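Local structure of hemolysin activator protein CdiB (Acinetobacter baumannii ACICU, 6WIL) at residues Ile137-Leu142 with Gly166-Leu171; Gln481-Leu486 with Gln494-Val499. The protein is an outer-membrane transporter of the Omp85/TpsB type that probably secretes the toxin of contact-dependent growth inhibition, with periplasmic POTRA domains beside a β-barrel. All coordinates share one frame; numbering follows the deposited sequence.

Interaction 1: residues Ile137-Leu142 with Gly166-Leu171; sequences IQIGRL and GDIVNL
R141 and I168 face each other where the two backbones meet in a single β bridge, their CA atoms 4.2 Å apart. The R141 side chain bends at chi3 (110°), which turns NE toward the loop, and the guanidinium lies across I168, whose CG1 sits over one face toward the rim, 4.0 Å from NH2. The edge of the same group does something different: R141 NE reaches G166 O in the guanidinium plane, a weak hydrogen bond of 3.3 Å. Close by, I139 CG2 packs against I168 CG1 at 3.7 Å, so CG1 meets both the methyl and the guanidinium. Strand 132-149 is interrupted here, within the POTRA region, and residues 166-170 end the loop between helix 154-160 and helix 171-181. N170, at the N-cap of the latter, bonds through OD1 to the backbone N of K172. Backbone bonds fix the loop to the strand. V169 N donates to G140 O, which also touches I168 CG2, while L142 N meets D167 O at 2.8 Å, nearly along the C=O axis. G166 N in turn donates to L142 O at 2.7 Å. V169 points toward the strand; its CG2, anti to its own carbonyl carbon, rests 3.6 Å from R141 C and 4.1 Å from L142 CB.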
ATOM      1  N   ILE A 137     -30.684   1.805  21.924  1.00 47.71           N
ATOM      2  CA  ILE A 137     -29.301   1.396  21.723  1.00 45.90           C
ATOM      3  C   ILE A 137     -28.535   1.558  23.029  1.00 44.67           C
ATOM      4  O   ILE A 137     -28.473   2.654  23.602  1.00 42.03           O
ATOM      5  CB  ILE A 137     -28.628   2.174  20.580  1.00 50.90           C
ATOM      6  CG1 ILE A 137     -27.181   1.703  20.417  1.00 52.36           C
ATOM      7  CG2 ILE A 137     -28.680   3.676  20.819  1.00 50.43           C
ATOM      8  CD1 ILE A 137     -26.548   2.071  19.111  1.00 72.92           C
ATOM      9  N   GLN A 138     -27.955   0.462  23.498  1.00 39.75           N
ATOM     10  CA  GLN A 138     -26.994   0.515  24.595  1.00 49.74           C
ATOM     11  C   GLN A 138     -25.646   0.902  24.010  1.00 52.62           C
ATOM     12  O   GLN A 138     -24.878   0.060  23.543  1.00 47.27           O
ATOM     13  CB  GLN A 138     -26.927  -0.819  25.321  1.00 40.97           C
ATOM     14  CG  GLN A 138     -27.898  -0.924  26.469  1.00 49.11           C
ATOM     15  CD  GLN A 138     -28.186  -2.359  26.846  1.00 65.81           C
ATOM     16  OE1 GLN A 138     -27.606  -3.288  26.282  1.00 56.68           O
ATOM     17  NE2 GLN A 138     -29.096  -2.552  27.795  1.00 65.22           N
ATOM     18  N   ILE A 139     -25.356   2.200  24.041  1.00 50.95           N
ATOM     19  CA  ILE A 139     -24.138   2.731  23.439  1.00 52.37           C
ATOM     20  C   ILE A 139     -22.948   2.311  24.298  1.00 56.34           C
ATOM     21  O   ILE A 139     -22.797   2.765  25.435  1.00 64.07           O
ATOM     22  CB  ILE A 139     -24.209   4.252  23.286  1.00 62.57           C
ATOM     23  CG1 ILE A 139     -25.448   4.634  22.470  1.00 46.67           C
ATOM     24  CG2 ILE A 139     -22.941   4.775  22.638  1.00 65.15           C
ATOM     25  CD1 ILE A 139     -25.415   6.047  21.928  1.00 56.05           C
ATOM     26  N   GLY A 140     -22.105   1.434  23.754  1.00 47.23           N
ATOM     27  CA  GLY A 140     -20.901   1.002  24.437  1.00 54.78           C
ATOM     28  C   GLY A 140     -19.738   1.939  24.181  1.00 56.98           C
ATOM     29  O   GLY A 140     -19.374   2.190  23.026  1.00 46.29           O
ATOM     30  N   ARG A 141     -19.144   2.460  25.249  1.00 46.37           N
ATOM     31  CA  ARG A 141     -18.127   3.493  25.151  1.00 53.73           C
ATOM     32  C   ARG A 141     -16.808   3.001  25.733  1.00 47.59           C
ATOM     33  O   ARG A 141     -16.721   1.939  26.355  1.00 46.30           O
ATOM     34  CB  ARG A 141     -18.570   4.772  25.869  1.00 51.25           C
ATOM     35  CG  ARG A 141     -19.921   5.291  25.423  1.00 51.24           C
ATOM     36  CD  ARG A 141     -20.253   6.596  26.118  1.00 49.16           C
ATOM     37  NE  ARG A 141     -20.224   7.722  25.193  1.00 61.93           N
ATOM     38  CZ  ARG A 141     -21.304   8.252  24.632  1.00 71.84           C
ATOM     39  NH1 ARG A 141     -22.505   7.762  24.914  1.00 65.36           N
ATOM     40  NH2 ARG A 141     -21.186   9.277  23.798  1.00 61.99           N
ATOM     41  N   LEU A 142     -15.771   3.801  25.511  1.00 57.46           N
ATOM     42  CA  LEU A 142     -14.432   3.507  25.996  1.00 50.93           C
ATOM     43  C   LEU A 142     -14.213   4.203  27.330  1.00 51.85           C
ATOM     44  O   LEU A 142     -14.439   5.408  27.444  1.00 52.00           O
ATOM     45  CB  LEU A 142     -13.388   3.966  24.980  1.00 45.37           C
ATOM     46  CG  LEU A 142     -11.921   3.675  25.291  1.00 51.78           C
ATOM     47  CD1 LEU A 142     -11.663   2.178  25.296  1.00 51.11           C
ATOM     48  CD2 LEU A 142     -11.015   4.376  24.293  1.00 48.44           C
ATOM     49  N   GLY A 166     -13.811   7.893  26.618  1.00 47.00           N
ATOM     50  CA  GLY A 166     -15.160   8.413  26.570  1.00 55.76           C
ATOM     51  C   GLY A 166     -15.833   8.349  25.214  1.00 65.49           C
ATOM     52  O   GLY A 166     -17.037   8.621  25.127  1.00 64.50           O
ATOM     53  N   ASP A 167     -15.102   8.005  24.154  1.00 53.44           N
ATOM     54  CA  ASP A 167     -15.699   7.886  22.834  1.00 54.32           C
ATOM     55  C   ASP A 167     -16.453   6.566  22.700  1.00 54.44           C
ATOM     56  O   ASP A 167     -16.336   5.657  23.527  1.00 55.82           O
ATOM     57  CB  ASP A 167     -14.634   7.986  21.742  1.00 49.84           C
ATOM     58  CG  ASP A 167     -14.168   9.408  21.510  1.00 64.21           C
ATOM     59  OD1 ASP A 167     -14.602  10.307  22.260  1.00 81.10           O
ATOM     60  OD2 ASP A 167     -13.373   9.627  20.571  1.00 77.22           O
ATOM     61  N   ILE A 168     -17.231   6.466  21.629  1.00 55.83           N
ATOM     62  CA  ILE A 168     -17.967   5.243  21.334  1.00 60.24           C
ATOM     63  C   ILE A 168     -17.023   4.249  20.670  1.00 36.83           C
ATOM     64  O   ILE A 168     -16.288   4.599  19.740  1.00 43.50           O
ATOM     65  CB  ILE A 168     -19.184   5.544  20.444  1.00 59.00           C
ATOM     66  CG1 ILE A 168     -20.109   6.539  21.149  1.00 59.41           C
ATOM     67  CG2 ILE A 168     -19.928   4.262  20.104  1.00 60.17           C
ATOM     68  CD1 ILE A 168     -21.195   7.107  20.263  1.00 54.94           C
ATOM     69  N   VAL A 169     -17.036   3.010  21.155  1.00 44.65           N
ATOM     70  CA  VAL A 169     -16.134   1.981  20.646  1.00 42.89           C
ATOM     71  C   VAL A 169     -16.540   1.602  19.228  1.00 52.18           C
ATOM     72  O   VAL A 169     -17.666   1.149  18.989  1.00 50.01           O
ATOM     73  CB  VAL A 169     -16.136   0.752  21.562  1.00 41.48           C
ATOM     74  CG1 VAL A 169     -15.373  -0.390  20.910  1.00 57.73           C
ATOM     75  CG2 VAL A 169     -15.537   1.100  22.913  1.00 45.16           C
ATOM     76  N   ASN A 170     -15.617   1.777  18.282  1.00 53.99           N
ATOM     77  CA  ASN A 170     -15.817   1.376  16.895  1.00 42.86           C
ATOM     78  C   ASN A 170     -14.606   0.586  16.417  1.00 43.25           C
ATOM     79  O   ASN A 170     -13.465   1.018  16.604  1.00 47.58           O
ATOM     80  CB  ASN A 170     -16.043   2.584  15.987  1.00 42.74           C
ATOM     81  CG  ASN A 170     -16.637   2.194  14.653  1.00 44.84           C
ATOM     82  OD1 ASN A 170     -15.948   1.654  13.787  1.00 50.15           O
ATOM     83  ND2 ASN A 170     -17.928   2.457  14.482  1.00 52.06           N
ATOM     84  N   LEU A 171     -14.861  -0.561  15.782  1.00 34.14           N
ATOM     85  CA  LEU A 171     -13.790  -1.458  15.368  1.00 43.89           C
ATOM     86  C   LEU A 171     -12.936  -0.883  14.243  1.00 48.13           C
ATOM     87  O   LEU A 171     -11.777  -1.285  14.098  1.00 42.42           O
ATOM     88  CB  LEU A 171     -14.377  -2.804  14.939  1.00 37.78           C
ATOM     89  CG  LEU A 171     -13.403  -3.953  14.682  1.00 52.84           C
ATOM     90  CD1 LEU A 171     -12.562  -4.238  15.920  1.00 49.61           C
ATOM     91  CD2 LEU A 171     -14.162  -5.195  14.250  1.00 54.73           C
TER

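Interaction 2: residues Gln481-Leu486 with Gln494-Val499; sequences QQEISL and QFYMAV
E483 and Y496 meet obliquely across a β hairpin of the 16-stranded transmembrane barrel; segments 481-486 and 494-499, in strands 476-487 and 493-505, run antiparallel at 162°. The buried face carries E483, S485, Y496 and A498. Here E483 CG stands anti to the backbone N (chi1 171°), and the extended chain brings OE1 to 3.9 Å from Y496 CD1, with carboxylate and ring planes 37° apart. The carboxylate is not left to the ring: E483 OE1 forms salt bridges with R524 and R464, R524 also makes a cation-pi contact with Y496, and Y496 OH bonds to D533. Next to this polar cluster S485 CB packs on Y496 CB at 3.9 Å, and E483 CB on A498 CB at 4.1 Å. The opposite face is looser. I484 and selenomethionine M497 lie on the surface, their backbones paired by two hydrogen bonds, but neither side chain makes a close contact with the facing segment; Q482 instead sends OE1 to Y436 on the adjacent strand 432-444. Only at L486 and F495 do side chains on this face close up: L486 CD1 lies in the plane of the F495 ring, at its edge, 3.6 Å from CD2.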
ATOM      1  N   GLN A 481       3.830  -8.358 -14.873  1.00 51.27           N
ATOM      2  CA  GLN A 481       4.760  -9.378 -14.419  1.00 42.08           C
ATOM      3  C   GLN A 481       3.978 -10.492 -13.740  1.00 41.12           C
ATOM      4  O   GLN A 481       3.090 -10.230 -12.923  1.00 45.68           O
ATOM      5  CB  GLN A 481       5.784  -8.787 -13.450  1.00 47.76           C
ATOM      6  CG  GLN A 481       6.624  -7.668 -14.042  1.00 48.36           C
ATOM      7  CD  GLN A 481       7.361  -6.868 -12.985  1.00 55.53           C
ATOM      8  OE1 GLN A 481       6.862  -6.670 -11.876  1.00 57.88           O
ATOM      9  NE2 GLN A 481       8.557  -6.407 -13.324  1.00 49.87           N
ATOM     10  N   GLN A 482       4.299 -11.733 -14.087  1.00 41.81           N
ATOM     11  CA  GLN A 482       3.648 -12.887 -13.487  1.00 51.29           C
ATOM     12  C   GLN A 482       4.702 -13.861 -12.992  1.00 39.14           C
ATOM     13  O   GLN A 482       5.746 -14.038 -13.627  1.00 44.47           O
ATOM     14  CB  GLN A 482       2.704 -13.580 -14.473  1.00 35.42           C
ATOM     15  CG  GLN A 482       1.408 -12.826 -14.691  1.00 50.70           C
ATOM     16  CD  GLN A 482       0.443 -13.579 -15.578  1.00 46.17           C
ATOM     17  OE1 GLN A 482      -0.561 -14.114 -15.108  1.00 46.93           O
ATOM     18  NE2 GLN A 482       0.741 -13.624 -16.869  1.00 39.49           N
ATOM     19  N   GLU A 483       4.421 -14.494 -11.857  1.00 31.25           N
ATOM     20  CA  GLU A 483       5.421 -15.306 -11.183  1.00 52.67           C
ATOM     21  C   GLU A 483       4.727 -16.335 -10.303  1.00 44.44           C
ATOM     22  O   GLU A 483       3.717 -16.035  -9.662  1.00 43.67           O
ATOM     23  CB  GLU A 483       6.358 -14.427 -10.347  1.00 42.92           C
ATOM     24  CG  GLU A 483       7.299 -15.180  -9.425  1.00 49.18           C
ATOM     25  CD  GLU A 483       8.071 -14.244  -8.518  1.00 65.94           C
ATOM     26  OE1 GLU A 483       8.801 -13.377  -9.046  1.00 64.89           O
ATOM     27  OE2 GLU A 483       7.931 -14.358  -7.281  1.00 58.54           O
ATOM     28  N   ILE A 484       5.277 -17.546 -10.290  1.00 47.69           N
ATOM     29  CA  ILE A 484       4.842 -18.616  -9.404  1.00 51.48           C
ATOM     30  C   ILE A 484       6.056 -19.108  -8.633  1.00 46.41           C
ATOM     31  O   ILE A 484       7.083 -19.440  -9.233  1.00 46.39           O
ATOM     32  CB  ILE A 484       4.198 -19.779 -10.180  1.00 48.17           C
ATOM     33  CG1 ILE A 484       2.934 -19.306 -10.898  1.00 38.42           C
ATOM     34  CG2 ILE A 484       3.898 -20.937  -9.244  1.00 49.99           C
ATOM     35  CD1 ILE A 484       2.548 -20.187 -12.047  1.00 37.08           C
ATOM     36  N   SER A 485       5.938 -19.157  -7.310  1.00 43.13           N
ATOM     37  CA  SER A 485       6.993 -19.663  -6.446  1.00 53.45           C
ATOM     38  C   SER A 485       6.472 -20.843  -5.637  1.00 64.18           C
ATOM     39  O   SER A 485       5.334 -20.823  -5.157  1.00 56.57           O
ATOM     40  CB  SER A 485       7.516 -18.567  -5.511  1.00 50.33           C
ATOM     41  OG  SER A 485       6.469 -18.027  -4.725  1.00 59.69           O
ATOM     42  N   LEU A 486       7.309 -21.875  -5.505  1.00 63.15           N
ATOM     43  CA  LEU A 486       7.003 -23.058  -4.711  1.00 68.49           C
ATOM     44  C   LEU A 486       8.130 -23.303  -3.719  1.00 70.24           C
ATOM     45  O   LEU A 486       9.295 -23.018  -4.001  1.00 61.83           O
ATOM     46  CB  LEU A 486       6.799 -24.313  -5.593  1.00 59.79           C
ATOM     47  CG  LEU A 486       7.894 -24.838  -6.533  1.00 59.27           C
ATOM     48  CD1 LEU A 486       8.866 -25.797  -5.830  1.00 90.15           C
ATOM     49  CD2 LEU A 486       7.255 -25.507  -7.750  1.00 73.27           C
ATOM     50  N   GLN A 494      12.773 -21.360  -1.839  1.00 61.02           N
ATOM     51  CA  GLN A 494      11.702 -21.490  -2.814  1.00 70.10           C
ATOM     52  C   GLN A 494      12.246 -21.250  -4.216  1.00 67.23           C
ATOM     53  O   GLN A 494      13.100 -20.383  -4.420  1.00 53.46           O
ATOM     54  CB  GLN A 494      10.544 -20.525  -2.510  1.00 65.08           C
ATOM     55  CG  GLN A 494      10.942 -19.073  -2.303  1.00 74.76           C
ATOM     56  CD  GLN A 494       9.738 -18.146  -2.217  1.00 91.31           C
ATOM     57  OE1 GLN A 494       9.705 -17.091  -2.854  1.00 77.09           O
ATOM     58  NE2 GLN A 494       8.741 -18.540  -1.431  1.00 93.20           N
ATOM     59  N   PHE A 495      11.760 -22.046  -5.168  1.00 65.88           N
ATOM     60  CA  PHE A 495      12.016 -21.835  -6.585  1.00 62.55           C
ATOM     61  C   PHE A 495      10.907 -20.979  -7.179  1.00 58.78           C
ATOM     62  O   PHE A 495       9.774 -20.983  -6.694  1.00 63.89           O
ATOM     63  CB  PHE A 495      12.086 -23.164  -7.341  1.00 63.65           C
ATOM     64  CG  PHE A 495      12.991 -24.181  -6.711  1.00 83.57           C
ATOM     65  CD1 PHE A 495      14.366 -24.021  -6.747  1.00 83.73           C
ATOM     66  CD2 PHE A 495      12.468 -25.309  -6.098  1.00 77.92           C
ATOM     67  CE1 PHE A 495      15.202 -24.958  -6.172  1.00 69.26           C
ATOM     68  CE2 PHE A 495      13.300 -26.252  -5.522  1.00 74.26           C
ATOM     69  CZ  PHE A 495      14.669 -26.076  -5.560  1.00 75.72           C
ATOM     70  N   TYR A 496      11.235 -20.245  -8.240  1.00 57.27           N
ATOM     71  CA  TYR A 496      10.223 -19.434  -8.899  1.00 53.80           C
ATOM     72  C   TYR A 496      10.508 -19.356 -10.390  1.00 48.43           C
ATOM     73  O   TYR A 496      11.665 -19.372 -10.821  1.00 57.79           O
ATOM     74  CB  TYR A 496      10.135 -18.021  -8.301  1.00 56.60           C
ATOM     75  CG  TYR A 496      11.319 -17.117  -8.584  1.00 64.05           C
ATOM     76  CD1 TYR A 496      11.346 -16.298  -9.709  1.00 48.41           C
ATOM     77  CD2 TYR A 496      12.396 -17.060  -7.710  1.00 74.76           C
ATOM     78  CE1 TYR A 496      12.423 -15.465  -9.962  1.00 59.69           C
ATOM     79  CE2 TYR A 496      13.476 -16.230  -7.956  1.00 65.66           C
ATOM     80  CZ  TYR A 496      13.484 -15.436  -9.081  1.00 56.57           C
ATOM     81  OH  TYR A 496      14.560 -14.611  -9.316  1.00 65.35           O
HETATM   82  N   MSE A 497       9.434 -19.285 -11.169  1.00 55.07           N
HETATM   83  CA  MSE A 497       9.523 -19.022 -12.600  1.00 62.19           C
HETATM   84  C   MSE A 497       8.633 -17.826 -12.912  1.00 51.98           C
HETATM   85  O   MSE A 497       7.549 -17.691 -12.344  1.00 58.09           O
HETATM   86  CB  MSE A 497       9.101 -20.242 -13.420  1.00 60.69           C
HETATM   87  CG  MSE A 497       9.713 -20.298 -14.813  1.00 71.29           C
HETATM   88 SE   MSE A 497       8.472 -20.938 -16.180  0.36 89.60          SE
HETATM   89  CE  MSE A 497       7.805 -22.536 -15.286  1.00 66.04           C
ATOM     90  N   ALA A 498       9.085 -16.948 -13.801  1.00 51.32           N
ATOM     91  CA  ALA A 498       8.373 -15.711 -14.073  1.00 54.43           C
ATOM     92  C   ALA A 498       8.242 -15.487 -15.572  1.00 59.39           C
ATOM     93  O   ALA A 498       9.123 -15.854 -16.354  1.00 55.39           O
ATOM     94  CB  ALA A 498       9.076 -14.510 -13.426  1.00 43.55           C
ATOM     95  N   VAL A 499       7.119 -14.883 -15.960  1.00 49.70           N
ATOM     96  CA  VAL A 499       6.850 -14.486 -17.339  1.00 57.51           C
ATOM     97  C   VAL A 499       6.313 -13.062 -17.316  1.00 50.44           C
ATOM     98  O   VAL A 499       5.261 -12.803 -16.718  1.00 39.24           O
ATOM     99  CB  VAL A 499       5.850 -15.425 -18.034  1.00 58.15           C
ATOM    100  CG1 VAL A 499       5.570 -14.938 -19.448  1.00 50.40           C
ATOM    101  CG2 VAL A 499       6.376 -16.855 -18.051  1.00 56.20           C
TER

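Overall arrangement
The two contacts lie on opposite sides of the chain's centre, their own centres about 47 Å apart, and share no strand or helix. Interaction 1 belongs to the POTRA region, where a loop lies against an interrupted strand at a single bridge; interaction 2 pairs neighbouring strands of the barrel over five successive residue pairs. Both are partly buried, but in different ways. In 137-142 with 166-171 no touching residue is fully exposed, and apolar side chains adjoin one arginine. In 481-486 with 494-499 the faces divide: charged and polar groups are buried on one, while the other is mostly apolar and includes surface side chains such as I484, F495 and M497, consistent with a lipid-facing side.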